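PDB 1VE3: methyltransferase domain-containing protein from Pyrococcus horikoshii, which binds S-adenosylmethionine and is probably a methyltransferase that uses it as methyl donor, although its substrate is unknown. Local coordinates for residues Glu62-Asp67 and Leu97-Lys102; Glu147-Leu152 and Arg174-Glu179. All blocks are in the same frame, centred on the assembly; numbering follows the deposited sequence.

Interaction 1: Glu62-Asp67 and Leu97-Lys102; sequences EVVGVD and LSFEDK. With SAM (S-adenosylmethionine), chain C.
Phe-99 reaches strand 62-67 with the far end of its ring: CZ lies 3.9 Å from CG1 of Val-64, and CG2 of Val-66 comes up to the edge of the ring in its plane. The second methyl of Val-66 is used too: CG1 packs more loosely against Leu-97, 4.2 Å from its CD2. With CG1 anti to the backbone N (chi1 178°), Val-66 presents one methyl to Leu-97 and the other to Phe-99. No hydrogen bond joins the segments; the grip is wholly apolar. One shell further out, Leu-43 of strand 41-45 touches both Val-66 and Phe-99, and Phe-104 meets the Phe-99 ring edge-to-face. The loop backbone is tied to helix 118-131 through Glu-127, which accepts from Leu-97 N, and Arg-130, which donates to Phe-99 O. At the end of the same strand Asp-67 grips the ribose of S-adenosylmethionine: O2' donates to OD1 over a very short 2.5 Å and O3' to OD2 over 2.8 Å. Backbone N-H groups of Ser-69 and Gly-48 also bind this carboxylate and hold it in place. An acidic residue clasping both ribose hydroxyls from the end of the second strand is characteristic of the Rossmann-like class I methyltransferase fold.

Interaction 2: Glu147-Leu152 and Arg174-Glu179; sequences ELLPRL and RTVVIE
Leu-152 points its side chain at strand 175-179 and meets Ile-178 tip to tip. From CB, the chain runs to CG anti to the backbone N (chi1 -169°), which carries the branch toward the strand; CG stands just behind the two methyls, 4.4 Å from CD1 of Ile-178. Of those methyls, CD1 lies 3.7 Å from CD1 of Ile-178 and CD2 sits 3.9 Å from the same atom; the isoleucine tip faces the mouth of the leucine fork. Ile-178 offers that tip because its CG1 branch is extended (chi2 179°). The strand is the middle one of a small three-stranded antiparallel sheet, with 166-170 and 188-192 flanking it, separate from the main seven-stranded sheet of the Rossmann-like core; segment 147-152 packs on one of its faces. Two residues back along the strand, Val-176 extends the apolar patch. Its CG2 touches CD2 of Leu-149 at 4.1 Å, the two side chains running alongside one another and pointing opposite ways. A turn bond from Leu-152 N to Leu-149 O, 3.2 Å long, ties together the backbones that carry the two leucines. Leu-149 also rests on Pro-169, while Phe-191 touches Ile-178 and Val-167 touches Val-176.

How the interactions relate
After two helices, strand 41-45 and helix 51-58, the chain forms strand 62-67, passes through helix 70-82 and strand 88-91, and returns at 97-102, where interaction 1 closes a loop in the S-adenosylmethionine-binding part of the main sheet. It then builds strand 104-110, helix 118-131 and strand 136-143 before interaction 2 opens at 147-152. A second, shorter excursion, partly unmodelled, runs through strand 166-170 and closes on 174-179. The two loops therefore follow in series, neither enclosing nor crossing the other. Their centres are 32 Å apart, on opposite sides of the chain's centre: interaction 1 belongs to the cofactor-binding core, interaction 2 to the small antiparallel sheet.

Interaction 1: Glu62-Asp67 and Leu97-Lys102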
ATOM      1  N   GLU A  62      23.020   4.840   4.610  1.00 47.97           N
ATOM      2  CA  GLU A  62      23.805   3.610   4.581  1.00 47.82           C
ATOM      3  C   GLU A  62      23.000   2.671   5.477  1.00 47.44           C
ATOM      4  O   GLU A  62      22.963   2.851   6.699  1.00 47.23           O
ATOM      5  CB  GLU A  62      25.196   3.864   5.165  1.00 47.16           C
ATOM      6  CG  GLU A  62      26.115   2.658   5.130  1.00 49.98           C
ATOM      7  CD  GLU A  62      27.480   2.951   5.718  1.00 50.63           C
ATOM      8  OE1 GLU A  62      28.306   2.017   5.795  1.00 50.68           O
ATOM      9  OE2 GLU A  62      27.725   4.113   6.103  1.00 50.58           O
ATOM     10  N   VAL A  63      22.366   1.668   4.873  1.00 45.55           N
ATOM     11  CA  VAL A  63      21.496   0.767   5.626  1.00 43.30           C
ATOM     12  C   VAL A  63      21.920  -0.669   5.904  1.00 42.45           C
ATOM     13  O   VAL A  63      22.480  -1.356   5.049  1.00 43.49           O
ATOM     14  CB  VAL A  63      20.100   0.712   4.964  1.00 41.86           C
ATOM     15  CG1 VAL A  63      19.137  -0.075   5.836  1.00 41.40           C
ATOM     16  CG2 VAL A  63      19.591   2.119   4.726  1.00 40.44           C
ATOM     17  N   VAL A  64      21.616  -1.113   7.118  1.00 40.39           N
ATOM     18  CA  VAL A  64      21.892  -2.474   7.551  1.00 40.94           C
ATOM     19  C   VAL A  64      20.595  -3.031   8.132  1.00 39.84           C
ATOM     20  O   VAL A  64      20.018  -2.451   9.056  1.00 40.58           O
ATOM     21  CB  VAL A  64      22.967  -2.522   8.642  1.00 41.53           C
ATOM     22  CG1 VAL A  64      23.256  -3.962   9.008  1.00 43.17           C
ATOM     23  CG2 VAL A  64      24.232  -1.824   8.157  1.00 46.03           C
ATOM     24  N   GLY A  65      20.133  -4.150   7.583  1.00 38.21           N
ATOM     25  CA  GLY A  65      18.902  -4.751   8.063  1.00 36.55           C
ATOM     26  C   GLY A  65      19.137  -6.044   8.818  1.00 34.64           C
ATOM     27  O   GLY A  65      19.832  -6.937   8.330  1.00 33.48           O
ATOM     28  N   VAL A  66      18.541  -6.152  10.002  1.00 32.09           N
ATOM     29  CA  VAL A  66      18.690  -7.337  10.842  1.00 32.28           C
ATOM     30  C   VAL A  66      17.344  -7.951  11.249  1.00 30.98           C
ATOM     31  O   VAL A  66      16.453  -7.248  11.704  1.00 30.59           O
ATOM     32  CB  VAL A  66      19.478  -6.988  12.137  1.00 32.35           C
ATOM     33  CG1 VAL A  66      19.587  -8.213  13.043  1.00 30.48           C
ATOM     34  CG2 VAL A  66      20.863  -6.461  11.775  1.00 32.81           C
ATOM     35  N   ASP A  67      17.205  -9.264  11.090  1.00 30.62           N
ATOM     36  CA  ASP A  67      15.973  -9.960  11.467  1.00 30.09           C
ATOM     37  C   ASP A  67      16.347 -11.373  11.900  1.00 29.64           C
ATOM     38  O   ASP A  67      17.333 -11.934  11.417  1.00 29.02           O
ATOM     39  CB  ASP A  67      14.981 -10.005  10.299  1.00 27.37           C
ATOM     40  CG  ASP A  67      13.552 -10.332  10.748  1.00 30.00           C
ATOM     41  OD1 ASP A  67      13.288 -11.477  11.174  1.00 26.88           O
ATOM     42  OD2 ASP A  67      12.687  -9.434  10.676  1.00 30.84           O
ATOM     43  N   LEU A  97      22.692  -8.007  19.742  1.00 39.48           N
ATOM     44  CA  LEU A  97      23.380  -7.708  18.493  1.00 40.33           C
ATOM     45  C   LEU A  97      24.887  -7.832  18.644  1.00 42.29           C
ATOM     46  O   LEU A  97      25.431  -7.591  19.722  1.00 42.56           O
ATOM     47  CB  LEU A  97      23.033  -6.292  18.042  1.00 38.71           C
ATOM     48  CG  LEU A  97      21.540  -5.990  17.918  1.00 38.08           C
ATOM     49  CD1 LEU A  97      21.341  -4.482  17.817  1.00 35.31           C
ATOM     50  CD2 LEU A  97      20.962  -6.709  16.703  1.00 35.31           C
ATOM     51  N   SER A  98      25.558  -8.188  17.552  1.00 43.91           N
ATOM     52  CA  SER A  98      27.007  -8.357  17.560  1.00 46.06           C
ATOM     53  C   SER A  98      27.775  -7.104  17.152  1.00 45.91           C
ATOM     54  O   SER A  98      29.004  -7.115  17.138  1.00 47.95           O
ATOM     55  CB  SER A  98      27.408  -9.494  16.620  1.00 46.95           C
ATOM     56  OG  SER A  98      27.208  -9.115  15.269  1.00 47.64           O
ATOM     57  N   PHE A  99      27.063  -6.033  16.812  1.00 44.42           N
ATOM     58  CA  PHE A  99      27.724  -4.795  16.404  1.00 44.56           C
ATOM     59  C   PHE A  99      28.500  -4.185  17.565  1.00 45.05           C
ATOM     60  O   PHE A  99      28.194  -4.441  18.732  1.00 44.86           O
ATOM     61  CB  PHE A  99      26.705  -3.766  15.899  1.00 43.01           C
ATOM     62  CG  PHE A  99      25.904  -4.228  14.717  1.00 43.66           C
ATOM     63  CD1 PHE A  99      26.532  -4.558  13.520  1.00 42.97           C
ATOM     64  CD2 PHE A  99      24.521  -4.352  14.805  1.00 42.93           C
ATOM     65  CE1 PHE A  99      25.794  -5.006  12.427  1.00 44.43           C
ATOM     66  CE2 PHE A  99      23.772  -4.800  13.720  1.00 43.58           C
ATOM     67  CZ  PHE A  99      24.407  -5.129  12.530  1.00 43.73           C
ATOM     68  N   GLU A 100      29.505  -3.381  17.234  1.00 44.92           N
ATOM     69  CA  GLU A 100      30.314  -2.713  18.244  1.00 45.81           C
ATOM     70  C   GLU A 100      29.474  -1.591  18.832  1.00 45.00           C
ATOM     71  O   GLU A 100      28.427  -1.235  18.285  1.00 43.80           O
ATOM     72  CB  GLU A 100      31.579  -2.120  17.614  1.00 47.75           C
ATOM     73  CG  GLU A 100      32.426  -3.130  16.864  1.00 52.07           C
ATOM     74  CD  GLU A 100      32.991  -4.194  17.779  1.00 54.79           C
ATOM     75  OE1 GLU A 100      33.917  -3.875  18.558  1.00 56.49           O
ATOM     76  OE2 GLU A 100      32.502  -5.344  17.730  1.00 56.12           O
ATOM     77  N   ASP A 101      29.939  -1.036  19.942  1.00 45.36           N
ATOM     78  CA  ASP A 101      29.236   0.051  20.604  1.00 45.60           C
ATOM     79  C   ASP A 101      29.300   1.316  19.754  1.00 44.81           C
ATOM     80  O   ASP A 101      30.261   1.527  19.014  1.00 44.18           O
ATOM     81  CB  ASP A 101      29.861   0.314  21.976  1.00 48.14           C
ATOM     82  CG  ASP A 101      30.030  -0.956  22.787  1.00 50.65           C
ATOM     83  OD1 ASP A 101      29.068  -1.740  22.857  1.00 53.02           O
ATOM     84  OD2 ASP A 101      31.119  -1.176  23.356  1.00 53.05           O
ATOM     85  N   LYS A 102      28.268   2.146  19.851  1.00 43.85           N
ATOM     86  CA  LYS A 102      28.220   3.396  19.104  1.00 45.09           C
ATOM     87  C   LYS A 102      28.509   3.204  17.617  1.00 44.57           C
ATOM     88  O   LYS A 102      29.357   3.883  17.047  1.00 45.46           O
ATOM     89  CB  LYS A 102      29.229   4.380  19.697  1.00 46.00           C
ATOM     90  CG  LYS A 102      28.962   4.733  21.150  1.00 47.85           C
ATOM     91  CD  LYS A 102      30.102   5.553  21.735  1.00 49.30           C
ATOM     92  CE  LYS A 102      29.734   6.090  23.102  1.00 50.81           C
ATOM     93  NZ  LYS A 102      29.232   5.011  23.991  1.00 53.15           N
TER
HETATM   94  N   SAM C 302      10.096  -3.820  10.570  1.00 30.04           N
HETATM   95  CA  SAM C 302       9.284  -4.765   9.750  1.00 31.39           C
HETATM   96  C   SAM C 302       8.358  -3.973   8.830  1.00 32.52           C
HETATM   97  O   SAM C 302       8.175  -4.394   7.680  1.00 33.99           O
HETATM   98  OXT SAM C 302       7.842  -2.931   9.340  1.00 30.23           O
HETATM   99  CB  SAM C 302       8.462  -5.596  10.682  1.00 31.94           C
HETATM  100  CG  SAM C 302       8.076  -6.879  10.133  1.00 30.17           C
HETATM  101  SD  SAM C 302       7.059  -7.916  11.258  1.00 30.17           S
HETATM  102  CE  SAM C 302       5.650  -7.047  11.549  1.00 27.33           C
HETATM  103  C5' SAM C 302       8.079  -8.149  12.721  1.00 25.73           C
HETATM  104  C4' SAM C 302       9.512  -8.865  12.520  1.00 23.98           C
HETATM  105  O4' SAM C 302      10.196  -8.952  13.818  1.00 23.29           O
HETATM  106  C3' SAM C 302       9.414 -10.324  12.101  1.00 23.85           C
HETATM  107  O3' SAM C 302       9.988 -10.175  10.709  1.00 27.01           O
HETATM  108  C2' SAM C 302      10.391 -11.154  12.858  1.00 24.95           C
HETATM  109  O2' SAM C 302      11.187 -12.145  12.287  1.00 26.57           O
HETATM  110  C1' SAM C 302      11.113 -10.015  13.670  1.00 22.86           C
HETATM  111  N9  SAM C 302      11.602 -10.473  14.977  1.00 25.14           N
HETATM  112  C8  SAM C 302      10.977 -11.128  16.037  1.00 25.82           C
HETATM  113  N7  SAM C 302      11.770 -11.367  17.053  1.00 24.82           N
HETATM  114  C5  SAM C 302      12.971 -10.858  16.668  1.00 26.80           C
HETATM  115  C6  SAM C 302      14.291 -10.774  17.295  1.00 25.10           C
HETATM  116  N6  SAM C 302      14.537 -11.262  18.522  1.00 24.75           N
HETATM  117  N1  SAM C 302      15.353 -10.162  16.596  1.00 26.53           N
HETATM  118  C2  SAM C 302      15.141  -9.652  15.340  1.00 25.85           C
HETATM  119  N3  SAM C 302      13.957  -9.679  14.668  1.00 25.42           N
HETATM  120  C4  SAM C 302      12.897 -10.295  15.380  1.00 24.20           C

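Interaction 2: Glu147-Leu152 and Arg174-Glu179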
ATOM      1  N   GLU A 147      -4.989  -0.512  24.124  1.00 51.16           N
ATOM      2  CA  GLU A 147      -6.107   0.403  23.925  1.00 54.27           C
ATOM      3  C   GLU A 147      -6.994  -0.069  22.773  1.00 54.90           C
ATOM      4  O   GLU A 147      -8.208   0.131  22.787  1.00 54.87           O
ATOM      5  CB  GLU A 147      -5.590   1.811  23.630  1.00 56.42           C
ATOM      6  CG  GLU A 147      -4.908   2.500  24.800  1.00 60.89           C
ATOM      7  CD  GLU A 147      -5.811   2.623  26.017  1.00 63.79           C
ATOM      8  OE1 GLU A 147      -5.908   1.645  26.789  1.00 63.99           O
ATOM      9  OE2 GLU A 147      -6.432   3.696  26.194  1.00 65.39           O
ATOM     10  N   LEU A 148      -6.375  -0.698  21.781  1.00 55.41           N
ATOM     11  CA  LEU A 148      -7.089  -1.200  20.611  1.00 56.52           C
ATOM     12  C   LEU A 148      -7.868  -2.483  20.906  1.00 57.28           C
ATOM     13  O   LEU A 148      -8.878  -2.768  20.261  1.00 57.97           O
ATOM     14  CB  LEU A 148      -6.092  -1.460  19.479  1.00 56.82           C
ATOM     15  CG  LEU A 148      -6.603  -2.099  18.188  1.00 57.21           C
ATOM     16  CD1 LEU A 148      -7.582  -1.163  17.503  1.00 55.19           C
ATOM     17  CD2 LEU A 148      -5.420  -2.405  17.275  1.00 57.09           C
ATOM     18  N   LEU A 149      -7.392  -3.249  21.881  1.00 57.08           N
ATOM     19  CA  LEU A 149      -8.010  -4.522  22.267  1.00 58.06           C
ATOM     20  C   LEU A 149      -9.548  -4.457  22.290  1.00 58.63           C
ATOM     21  O   LEU A 149     -10.238  -5.221  21.629  1.00 57.98           O
ATOM     22  CB  LEU A 149      -7.484  -4.907  23.651  1.00 58.39           C
ATOM     23  CG  LEU A 149      -6.482  -6.062  23.597  1.00 59.30           C
ATOM     24  CD1 LEU A 149      -6.616  -7.005  24.793  1.00 59.55           C
ATOM     25  CD2 LEU A 149      -6.639  -6.928  22.348  1.00 59.16           C
ATOM     26  N   PRO A 150     -10.131  -3.526  23.070  1.00 59.98           N
ATOM     27  CA  PRO A 150     -11.590  -3.392  23.171  1.00 61.41           C
ATOM     28  C   PRO A 150     -12.336  -3.485  21.840  1.00 62.81           C
ATOM     29  O   PRO A 150     -13.258  -4.286  21.694  1.00 62.99           O
ATOM     30  CB  PRO A 150     -11.760  -2.031  23.836  1.00 60.94           C
ATOM     31  CG  PRO A 150     -10.586  -1.984  24.755  1.00 61.48           C
ATOM     32  CD  PRO A 150      -9.462  -2.484  23.873  1.00 60.08           C
ATOM     33  N   ARG A 151     -11.943  -2.661  20.874  1.00 64.34           N
ATOM     34  CA  ARG A 151     -12.586  -2.675  19.567  1.00 66.50           C
ATOM     35  C   ARG A 151     -11.636  -3.117  18.459  1.00 67.72           C
ATOM     36  O   ARG A 151     -11.464  -2.428  17.457  1.00 67.71           O
ATOM     37  CB  ARG A 151     -13.185  -1.295  19.254  1.00 67.03           C
ATOM     38  CG  ARG A 151     -12.426  -0.095  19.828  1.00 68.22           C
ATOM     39  CD  ARG A 151     -11.192   0.270  19.017  1.00 68.52           C
ATOM     40  NE  ARG A 151     -10.580   1.506  19.507  1.00 69.03           N
ATOM     41  CZ  ARG A 151      -9.547   2.116  18.932  1.00 69.56           C
ATOM     42  NH1 ARG A 151      -9.062   3.235  19.453  1.00 69.21           N
ATOM     43  NH2 ARG A 151      -8.997   1.614  17.834  1.00 69.62           N
ATOM     44  N   LEU A 152     -11.034  -4.289  18.649  1.00 69.59           N
ATOM     45  CA  LEU A 152     -10.090  -4.841  17.685  1.00 72.15           C
ATOM     46  C   LEU A 152     -10.780  -5.712  16.633  1.00 73.72           C
ATOM     47  O   LEU A 152     -10.403  -5.698  15.459  1.00 73.52           O
ATOM     48  CB  LEU A 152      -9.023  -5.662  18.423  1.00 72.47           C
ATOM     49  CG  LEU A 152      -7.776  -6.139  17.663  1.00 72.44           C
ATOM     50  CD1 LEU A 152      -6.763  -6.673  18.659  1.00 72.94           C
ATOM     51  CD2 LEU A 152      -8.137  -7.211  16.654  1.00 72.76           C
ATOM     52  N   ARG A 174      -0.384 -10.229  29.897  1.00 53.00           N
ATOM     53  CA  ARG A 174      -0.089  -9.204  28.905  1.00 46.69           C
ATOM     54  C   ARG A 174       0.022  -9.810  27.501  1.00 42.43           C
ATOM     55  O   ARG A 174       0.906  -9.446  26.725  1.00 39.53           O
ATOM     56  CB  ARG A 174       1.220  -8.495  29.261  1.00 47.84           C
ATOM     57  CG  ARG A 174       1.269  -7.928  30.668  1.00 48.47           C
ATOM     58  CD  ARG A 174       2.649  -7.361  30.956  1.00 48.38           C
ATOM     59  NE  ARG A 174       2.984  -6.278  30.036  1.00 49.98           N
ATOM     60  CZ  ARG A 174       2.682  -4.998  30.237  1.00 50.54           C
ATOM     61  NH1 ARG A 174       2.040  -4.622  31.336  1.00 50.86           N
ATOM     62  NH2 ARG A 174       3.014  -4.092  29.328  1.00 51.81           N
ATOM     63  N   THR A 175      -0.866 -10.746  27.184  1.00 38.42           N
ATOM     64  CA  THR A 175      -0.864 -11.382  25.870  1.00 37.90           C
ATOM     65  C   THR A 175      -2.294 -11.555  25.396  1.00 38.10           C
ATOM     66  O   THR A 175      -3.238 -11.381  26.166  1.00 37.64           O
ATOM     67  CB  THR A 175      -0.210 -12.784  25.892  1.00 37.18           C
ATOM     68  OG1 THR A 175      -1.030 -13.679  26.652  1.00 37.47           O
ATOM     69  CG2 THR A 175       1.191 -12.728  26.506  1.00 34.73           C
ATOM     70  N   VAL A 176      -2.454 -11.910  24.128  1.00 38.21           N
ATOM     71  CA  VAL A 176      -3.784 -12.106  23.571  1.00 38.06           C
ATOM     72  C   VAL A 176      -3.741 -13.063  22.389  1.00 38.74           C
ATOM     73  O   VAL A 176      -2.787 -13.065  21.604  1.00 37.66           O
ATOM     74  CB  VAL A 176      -4.400 -10.764  23.103  1.00 36.33           C
ATOM     75  CG1 VAL A 176      -3.599 -10.200  21.948  1.00 37.48           C
ATOM     76  CG2 VAL A 176      -5.846 -10.968  22.691  1.00 36.28           C
ATOM     77  N   VAL A 177      -4.783 -13.880  22.281  1.00 38.61           N
ATOM     78  CA  VAL A 177      -4.912 -14.839  21.199  1.00 40.29           C
ATOM     79  C   VAL A 177      -5.987 -14.343  20.247  1.00 41.64           C
ATOM     80  O   VAL A 177      -7.117 -14.087  20.661  1.00 41.97           O
ATOM     81  CB  VAL A 177      -5.339 -16.228  21.720  1.00 41.48           C
ATOM     82  CG1 VAL A 177      -5.459 -17.200  20.560  1.00 40.31           C
ATOM     83  CG2 VAL A 177      -4.335 -16.736  22.736  1.00 40.67           C
ATOM     84  N   ILE A 178      -5.625 -14.183  18.980  1.00 43.41           N
ATOM     85  CA  ILE A 178      -6.576 -13.744  17.967  1.00 45.22           C
ATOM     86  C   ILE A 178      -6.726 -14.864  16.945  1.00 46.44           C
ATOM     87  O   ILE A 178      -5.742 -15.341  16.385  1.00 44.96           O
ATOM     88  CB  ILE A 178      -6.097 -12.470  17.233  1.00 47.25           C
ATOM     89  CG1 ILE A 178      -6.079 -11.286  18.199  1.00 46.44           C
ATOM     90  CG2 ILE A 178      -7.023 -12.169  16.053  1.00 45.65           C
ATOM     91  CD1 ILE A 178      -5.599  -9.999  17.567  1.00 50.65           C
ATOM     92  N   GLU A 179      -7.963 -15.293  16.726  1.00 49.00           N
ATOM     93  CA  GLU A 179      -8.241 -16.356  15.769  1.00 51.64           C
ATOM     94  C   GLU A 179      -8.764 -15.748  14.474  1.00 51.96           C
ATOM     95  O   GLU A 179      -9.614 -14.857  14.499  1.00 51.66           O
ATOM     96  CB  GLU A 179      -9.280 -17.319  16.344  1.00 53.34           C
ATOM     97  CG  GLU A 179      -9.682 -18.437  15.400  1.00 56.16           C
ATOM     98  CD  GLU A 179     -10.831 -19.266  15.940  1.00 57.02           C
ATOM     99  OE1 GLU A 179     -11.274 -20.191  15.232  1.00 58.11           O
ATOM    100  OE2 GLU A 179     -11.292 -18.994  17.071  1.00 58.25           O
TER